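Local coordinates for protein sulfotransferase (Mycobacterium tuberculosis, PDB 2ZQ5) that probably transfers a sulfuryl group from the donor PAPS to an acceptor substrate, as other members of the sulfotransferase family do, at residues Val24-Phe29 with Arg72-Ser77; Ile90-Phe95 with Asp248-Gln253; Pro115-Leu120 with Glu225-Leu230. One frame throughout, in Å; residues are numbered along the deposited sequence.

Contact 1 of 3, residues Val24-Phe29 with Arg72-Ser77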
# COMPACT_ATOMS: atom_id res chain seq x y z
N VAL A 24 -2.53 -23.38 -2.31
CA VAL A 24 -1.09 -23.63 -2.32
C VAL A 24 -0.62 -24.85 -1.53
O VAL A 24 0.54 -25.25 -1.65
CB VAL A 24 -0.32 -22.39 -1.82
CG1 VAL A 24 -0.48 -21.24 -2.81
CG2 VAL A 24 -0.81 -21.98 -0.44
N GLY A 25 -1.50 -25.43 -0.73
CA GLY A 25 -1.13 -26.61 0.03
C GLY A 25 -0.38 -26.35 1.32
O GLY A 25 0.07 -27.29 1.99
N LEU A 26 -0.24 -25.08 1.69
CA LEU A 26 0.45 -24.70 2.92
C LEU A 26 -0.59 -24.49 4.02
O LEU A 26 -1.70 -24.04 3.74
CB LEU A 26 1.25 -23.42 2.70
CG LEU A 26 2.30 -23.43 1.60
CD1 LEU A 26 2.88 -22.04 1.43
CD2 LEU A 26 3.40 -24.43 1.97
N ASP A 27 -0.23 -24.80 5.26
CA ASP A 27 -1.17 -24.62 6.36
C ASP A 27 -0.60 -23.96 7.62
O ASP A 27 -1.28 -23.88 8.64
CB ASP A 27 -1.82 -25.95 6.75
CG ASP A 27 -0.80 -27.03 7.05
OD1 ASP A 27 0.20 -26.73 7.71
OD2 ASP A 27 -1.02 -28.18 6.62
N ASP A 28 0.64 -23.49 7.55
CA ASP A 28 1.24 -22.81 8.70
C ASP A 28 1.05 -21.31 8.50
O ASP A 28 1.78 -20.67 7.75
CB ASP A 28 2.74 -23.12 8.81
CG ASP A 28 3.38 -22.47 10.02
OD1 ASP A 28 2.70 -21.71 10.74
OD2 ASP A 28 4.58 -22.71 10.26
N PHE A 29 0.04 -20.76 9.17
CA PHE A 29 -0.27 -19.34 9.07
C PHE A 29 0.54 -18.54 10.07
O PHE A 29 0.38 -17.32 10.18
CB PHE A 29 -1.77 -19.12 9.30
CG PHE A 29 -2.64 -19.72 8.23
CD1 PHE A 29 -2.99 -18.97 7.11
CD2 PHE A 29 -3.08 -21.03 8.32
CE1 PHE A 29 -3.78 -19.52 6.09
CE2 PHE A 29 -3.87 -21.59 7.31
CZ PHE A 29 -4.21 -20.84 6.20
N ARG A 72 0.28 -14.57 3.22
CA ARG A 72 0.72 -14.80 4.59
C ARG A 72 1.42 -16.16 4.66
O ARG A 72 2.50 -16.29 5.23
CB ARG A 72 -0.48 -14.77 5.54
CG ARG A 72 -0.08 -14.80 7.00
CD ARG A 72 -1.30 -14.92 7.93
NE ARG A 72 -0.85 -14.97 9.32
CZ ARG A 72 -0.53 -13.90 10.04
NH1 ARG A 72 -0.62 -12.68 9.53
NH2 ARG A 72 -0.06 -14.06 11.27
N LEU A 73 0.79 -17.18 4.07
CA LEU A 73 1.34 -18.53 4.05
C LEU A 73 2.69 -18.57 3.33
O LEU A 73 3.61 -19.25 3.78
CB LEU A 73 0.38 -19.50 3.37
CG LEU A 73 -0.89 -19.89 4.13
CD1 LEU A 73 -1.86 -20.58 3.18
CD2 LEU A 73 -0.54 -20.80 5.30
N LEU A 74 2.79 -17.87 2.20
CA LEU A 74 4.03 -17.85 1.43
C LEU A 74 5.17 -17.22 2.22
O LEU A 74 6.29 -17.71 2.18
CB LEU A 74 3.83 -17.10 0.11
CG LEU A 74 2.90 -17.77 -0.91
CD1 LEU A 74 2.66 -16.83 -2.09
CD2 LEU A 74 3.51 -19.08 -1.39
N SER A 75 4.89 -16.13 2.94
CA SER A 75 5.93 -15.48 3.74
C SER A 75 6.38 -16.39 4.88
O SER A 75 7.57 -16.51 5.14
CB SER A 75 5.42 -14.15 4.31
OG SER A 75 5.48 -13.12 3.33
N GLN A 76 5.42 -17.02 5.56
CA GLN A 76 5.74 -17.91 6.67
C GLN A 76 6.67 -19.03 6.20
O GLN A 76 7.66 -19.36 6.86
CB GLN A 76 4.46 -18.50 7.26
CG GLN A 76 4.69 -19.34 8.51
CD GLN A 76 5.43 -18.59 9.59
OE1 GLN A 76 5.06 -17.47 9.95
NE2 GLN A 76 6.50 -19.19 10.11
N SER A 77 6.35 -19.61 5.05
CA SER A 77 7.16 -20.68 4.49
C SER A 77 8.53 -20.15 4.06
O SER A 77 9.55 -20.82 4.26
CB SER A 77 6.45 -21.31 3.29
OG SER A 77 7.21 -22.39 2.76
O HOH W 1 3.14 -21.45 5.45
O HOH W 2 2.98 -16.02 9.25
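One face of the Phe29 ring receives the CD2 methyl of Leu73, which stands over the ring centre, 3.5 Å from the centroid and 10° off the normal, a CH-pi contact. At the edge of the same ring, near its plane, lies CD of Arg72, and His17 of helix 13-24 meets the ring edge-to-face. The Arg72 guanidinium has Phe29 O at its edge, near its plane, and makes a cation-pi contact with Tyr36. The loop of residues 24-29, which leaves helix 13-24 through Gly25 with positive phi, packs on the long helix 55-81 near the protein surface. Leu73 is the hub. Its CG sits anti to the carbonyl carbon (chi1 -73°), which brings CD2 to the ring and to Asp28 O, while CD1 reaches CG2 of Val24 at 4.0 Å. Leu26 packs beside it, its CD1 lodged among Leu73 CB, Leu74 CD2 and Ser77 CB. CG of Gln76, anti to the backbone N, passes 3.7 Å from Asp28 CG; the Asp28 carboxylate itself forms a salt bridge with Lys80, one turn further along the helix. Two waters stitch loop to helix: one donates to both Asp28 O and Leu73 O, the other to Phe29 O and to Gln76 OE1. Arg72, its chain extended from CG to NE, spends NH1 on a salt bridge to Asp34 and a hydrogen bond to Gln180 O, which should fix the guanidinium's rotation. Its NE then donates to Phe29 O at 2.8 Å, in the carbonyl plane but bent, with 145° at the hydrogen.

Contact 2 of 3, residues Ile90-Phe95 with Asp248-Gln253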
# COMPACT_ATOMS: atom_id res chain seq x y z
N ILE A 90 18.16 -3.32 8.36
CA ILE A 90 17.53 -2.36 7.47
C ILE A 90 17.99 -0.99 7.97
O ILE A 90 17.52 -0.51 9.00
CB ILE A 90 15.98 -2.43 7.57
CG1 ILE A 90 15.51 -3.87 7.33
CG2 ILE A 90 15.35 -1.49 6.55
CD1 ILE A 90 15.82 -4.42 5.95
N LYS A 91 18.91 -0.37 7.24
CA LYS A 91 19.45 0.93 7.65
C LYS A 91 18.88 2.13 6.92
O LYS A 91 18.88 2.20 5.69
CB LYS A 91 20.98 0.93 7.51
CG LYS A 91 21.68 -0.08 8.40
CD LYS A 91 21.37 0.19 9.87
CE LYS A 91 22.05 -0.83 10.78
NZ LYS A 91 21.72 -0.59 12.21
N ARG A 92 18.40 3.09 7.71
CA ARG A 92 17.83 4.34 7.22
C ARG A 92 16.98 4.20 5.95
O ARG A 92 17.29 4.78 4.91
CB ARG A 92 18.94 5.37 6.99
CG ARG A 92 19.77 5.67 8.24
CD ARG A 92 20.77 6.79 7.98
NE ARG A 92 20.14 8.11 7.98
CZ ARG A 92 20.61 9.16 7.32
NH1 ARG A 92 21.70 9.04 6.58
NH2 ARG A 92 19.98 10.33 7.39
N PRO A 93 15.91 3.40 6.03
CA PRO A 93 15.02 3.20 4.88
C PRO A 93 14.23 4.48 4.61
O PRO A 93 14.01 5.28 5.52
CB PRO A 93 14.12 2.06 5.33
CG PRO A 93 14.02 2.29 6.83
CD PRO A 93 15.47 2.59 7.18
N ILE A 94 13.83 4.67 3.36
CA ILE A 94 13.03 5.83 2.98
C ILE A 94 11.58 5.40 2.80
O ILE A 94 11.29 4.42 2.11
CB ILE A 94 13.53 6.45 1.65
CG1 ILE A 94 14.93 7.02 1.84
CG2 ILE A 94 12.56 7.54 1.20
CD1 ILE A 94 15.54 7.58 0.57
N PHE A 95 10.68 6.14 3.44
CA PHE A 95 9.25 5.89 3.35
C PHE A 95 8.55 7.08 2.73
O PHE A 95 8.66 8.20 3.22
CB PHE A 95 8.67 5.65 4.75
CG PHE A 95 8.96 4.29 5.31
CD1 PHE A 95 8.02 3.26 5.19
CD2 PHE A 95 10.16 4.03 5.96
CE1 PHE A 95 8.29 1.99 5.72
CE2 PHE A 95 10.43 2.76 6.48
CZ PHE A 95 9.49 1.75 6.36
N ASP A 248 15.34 4.82 12.61
CA ASP A 248 16.14 5.72 11.78
C ASP A 248 15.52 6.01 10.41
O ASP A 248 16.22 6.45 9.50
CB ASP A 248 17.53 5.12 11.59
CG ASP A 248 17.49 3.77 10.89
OD1 ASP A 248 16.37 3.24 10.67
OD2 ASP A 248 18.57 3.22 10.58
N ALA A 249 14.22 5.78 10.28
CA ALA A 249 13.55 6.00 9.00
C ALA A 249 13.60 7.44 8.49
O ALA A 249 13.63 8.40 9.27
CB ALA A 249 12.09 5.55 9.10
N LEU A 250 13.60 7.57 7.17
CA LEU A 250 13.59 8.86 6.50
C LEU A 250 12.22 8.90 5.84
O LEU A 250 11.93 8.11 4.94
CB LEU A 250 14.71 8.92 5.45
CG LEU A 250 16.11 8.62 6.00
CD1 LEU A 250 17.11 8.65 4.86
CD2 LEU A 250 16.47 9.65 7.07
N VAL A 251 11.37 9.82 6.29
CA VAL A 251 10.01 9.91 5.79
C VAL A 251 9.76 11.14 4.92
O VAL A 251 10.06 12.26 5.32
CB VAL A 251 9.02 9.93 6.97
CG1 VAL A 251 7.59 9.89 6.46
CG2 VAL A 251 9.29 8.75 7.89
N VAL A 252 9.21 10.90 3.73
CA VAL A 252 8.89 11.97 2.79
C VAL A 252 7.38 12.00 2.56
O VAL A 252 6.79 11.00 2.15
CB VAL A 252 9.57 11.75 1.42
CG1 VAL A 252 9.23 12.89 0.48
CG2 VAL A 252 11.08 11.63 1.60
N GLN A 253 6.77 13.15 2.81
CA GLN A 253 5.33 13.30 2.61
C GLN A 253 5.05 14.26 1.46
O GLN A 253 5.61 15.35 1.40
CB GLN A 253 4.66 13.84 3.88
CG GLN A 253 3.16 14.08 3.71
CD GLN A 253 2.52 14.65 4.95
OE1 GLN A 253 3.13 15.42 5.68
NE2 GLN A 253 1.26 14.28 5.19
O HOH W 3 15.45 0.72 10.24
O HOH W 4 18.77 0.66 11.44
O HOH W 5 18.04 8.58 10.02
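This is a parallel strand pairing inside the central sheet, where the start of strand 94-97 meets that of strand 250-255 in a largely buried setting. Ile94 pairs with Leu250 and Phe95 with Val251. Three nearly straight backbone bonds zip the pair: Leu250 N to Pro93 O, Phe95 N to Leu250 O, and Val252 N to Phe95 O, the last at 2.8 Å. On one face Ile94 CG1 touches Leu250 CD1; on the other, CD2 of the Phe95 ring packs on Ala249 CB. The sheet is the parallel core of the sulfotransferase fold, related to P-loop NTPases, and strand 94-97 is its central member, with strand 227-231 along its other edge. Ahead of the strands, Asp248 continues the pairing with its side chain. Its CG takes the crowded position between backbone N and carbonyl carbon (chi1 60°), and OD2 accepts from Arg92 N at 2.9 Å, met from above the carboxylate plane. Two waters link the carboxylate oxygens to Ile90 O. The Arg92 chain bends at chi3 (77°), laying one guanidinium face over Leu250 CD1 while NH2 donates to Phe335 O; a water in the guanidinium plane joins its NE to Asp248 O.

Contact 3 of 3, residues Pro115-Leu120 with Glu225-Leu230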
# COMPACT_ATOMS: atom_id res chain seq x y z
N PRO A 115 20.37 2.81 -8.15
CA PRO A 115 20.93 1.46 -8.14
C PRO A 115 21.37 0.98 -6.75
O PRO A 115 21.50 -0.22 -6.51
CB PRO A 115 22.11 1.56 -9.10
CG PRO A 115 21.64 2.60 -10.08
CD PRO A 115 21.03 3.64 -9.17
N ALA A 116 21.60 1.94 -5.85
CA ALA A 116 22.02 1.64 -4.49
C ALA A 116 20.81 1.48 -3.57
O ALA A 116 20.95 1.28 -2.36
CB ALA A 116 22.92 2.76 -3.97
N HIS A 117 19.62 1.57 -4.16
CA HIS A 117 18.37 1.42 -3.42
C HIS A 117 17.63 0.20 -3.93
O HIS A 117 17.98 -0.36 -4.97
CB HIS A 117 17.47 2.65 -3.60
CG HIS A 117 17.98 3.89 -2.93
ND1 HIS A 117 17.33 5.10 -3.02
CD2 HIS A 117 19.07 4.10 -2.15
CE1 HIS A 117 18.00 6.01 -2.32
NE2 HIS A 117 19.06 5.43 -1.79
N GLN A 118 16.61 -0.23 -3.20
CA GLN A 118 15.80 -1.37 -3.60
C GLN A 118 14.35 -1.08 -3.24
O GLN A 118 14.07 -0.45 -2.22
CB GLN A 118 16.28 -2.65 -2.91
CG GLN A 118 16.15 -2.66 -1.39
CD GLN A 118 16.60 -3.97 -0.77
OE1 GLN A 118 16.10 -5.04 -1.13
NE2 GLN A 118 17.53 -3.89 0.17
N GLY A 119 13.44 -1.53 -4.10
CA GLY A 119 12.02 -1.33 -3.87
C GLY A 119 11.26 -2.65 -3.86
O GLY A 119 11.82 -3.70 -4.19
N LEU A 120 9.99 -2.58 -3.49
CA LEU A 120 9.14 -3.77 -3.41
C LEU A 120 8.56 -4.15 -4.76
O LEU A 120 7.45 -3.77 -5.11
CB LEU A 120 8.01 -3.52 -2.41
CG LEU A 120 7.08 -4.70 -2.13
CD1 LEU A 120 7.85 -5.84 -1.46
CD2 LEU A 120 5.95 -4.23 -1.23
N GLU A 225 22.96 -4.60 1.30
CA GLU A 225 23.65 -3.32 1.28
C GLU A 225 22.83 -2.18 0.66
O GLU A 225 23.23 -1.02 0.71
CB GLU A 225 24.99 -3.43 0.55
CG GLU A 225 24.93 -3.23 -0.97
CD GLU A 225 24.30 -4.38 -1.73
OE1 GLU A 225 23.90 -5.39 -1.10
OE2 GLU A 225 24.21 -4.29 -2.97
N LYS A 226 21.68 -2.52 0.08
CA LYS A 226 20.83 -1.52 -0.56
C LYS A 226 19.77 -0.94 0.37
O LYS A 226 19.15 -1.66 1.15
CB LYS A 226 20.16 -2.10 -1.81
CG LYS A 226 21.15 -2.56 -2.89
CD LYS A 226 20.42 -2.99 -4.15
CE LYS A 226 21.38 -3.47 -5.23
NZ LYS A 226 22.13 -4.69 -4.81
N ARG A 227 19.58 0.37 0.29
CA ARG A 227 18.59 1.06 1.12
C ARG A 227 17.20 0.79 0.59
O ARG A 227 16.94 0.92 -0.60
CB ARG A 227 18.84 2.57 1.10
CG ARG A 227 17.90 3.37 2.00
CD ARG A 227 17.91 4.84 1.61
NE ARG A 227 19.28 5.31 1.35
CZ ARG A 227 20.18 5.53 2.30
NH1 ARG A 227 19.88 5.36 3.58
NH2 ARG A 227 21.41 5.90 1.96
N TRP A 228 16.29 0.42 1.49
CA TRP A 228 14.91 0.18 1.09
C TRP A 228 14.16 1.49 0.87
O TRP A 228 14.39 2.48 1.57
CB TRP A 228 14.18 -0.63 2.16
CG TRP A 228 14.24 -2.11 1.97
CD1 TRP A 228 15.10 -2.98 2.58
CD2 TRP A 228 13.41 -2.89 1.12
NE1 TRP A 228 14.85 -4.26 2.16
CE2 TRP A 228 13.81 -4.24 1.27
CE3 TRP A 228 12.35 -2.59 0.25
CZ2 TRP A 228 13.20 -5.28 0.57
CZ3 TRP A 228 11.74 -3.63 -0.44
CH2 TRP A 228 12.16 -4.96 -0.28
N VAL A 229 13.28 1.47 -0.13
CA VAL A 229 12.44 2.61 -0.45
C VAL A 229 11.03 2.04 -0.49
O VAL A 229 10.74 1.11 -1.24
CB VAL A 229 12.78 3.21 -1.83
CG1 VAL A 229 11.83 4.36 -2.14
CG2 VAL A 229 14.22 3.70 -1.86
N LEU A 230 10.15 2.61 0.33
CA LEU A 230 8.76 2.16 0.43
C LEU A 230 7.79 3.29 0.16
O LEU A 230 8.15 4.46 0.27
CB LEU A 230 8.47 1.64 1.85
CG LEU A 230 9.28 0.51 2.50
CD1 LEU A 230 9.35 -0.67 1.54
CD2 LEU A 230 10.69 0.99 2.85
O HOH W 6 21.74 5.70 -1.00
O HOH W 7 17.53 -5.88 2.50
O HOH W 8 8.82 -0.19 -2.42
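From its CB, 4.1 Å from CB of Lys226, the Gln118 side chain runs out over the indole of Trp228. It lies on one face of the central parallel sheet of the sulfotransferase fold, where outermost strand 117-119 pairs with strand 227-231. CG, held in the crowded position between backbone N and carbonyl carbon (chi1 64°), stands above the five-membered ring, 3.8 Å from its centroid, as a CH-pi contact. Beyond CG the chain is extended, and CD lies 3.4 Å above the indole plane, offset toward the rim; amide and ring are stacked with only 13° between their planes. OE1 hovers over CE2 and CZ2 of Trp228 and accepts from Arg131. NE2, close to Trp228 NE1 although both are donors, gives one hydrogen to Lys226 O at 2.9 Å, in its own amide plane but above that of the carbonyl. A water takes hydrogens from both NE2 and NE1 and so settles the two donors side by side. Trp228 also touches Leu120 CB with CZ3. The backbone ladder consists of Arg227 N to Ala116 O, Gln118 N to Arg227 O, and Val229 N to Gln118 O, all somewhat bent, and the short strands cross at -40°. On the opposite face His117 and Arg227 lie side by side with ring and guanidinium planes nearly perpendicular; His117 ND1 bonds to Leu111 O, Arg227 NH1 to Arg92 O, and one water joins His117 NE2 to Arg227 NH2. Val229 CG2 packs against the same imidazole. Beyond Gly119 the strands are bridged by a water that accepts from Leu120 N and donates to Val229 O at 2.6 Å.

From the N terminus, contact 1 closes first: the loop after helix 13-24 folds back onto helix 55-81, a local closure within the helical N-terminal part. The chain then enters the sheet at strand 94-97, and contact 2 joins it to strand 250-255, closing a loop of some 150 residues. Contact 3 is nested inside that loop, pairing strand 117-119 with strand 227-231. The two sheet contacts meet directly, because strands 94-97 and 227-231 are neighbours: Ile94, on strand 94-97, has its N 2.9 Å from Trp228 O, a probable hydrogen bond. Contact 1 stands apart, its centre about 29 Å from that of contact 2 and 26 Å from that of contact 3.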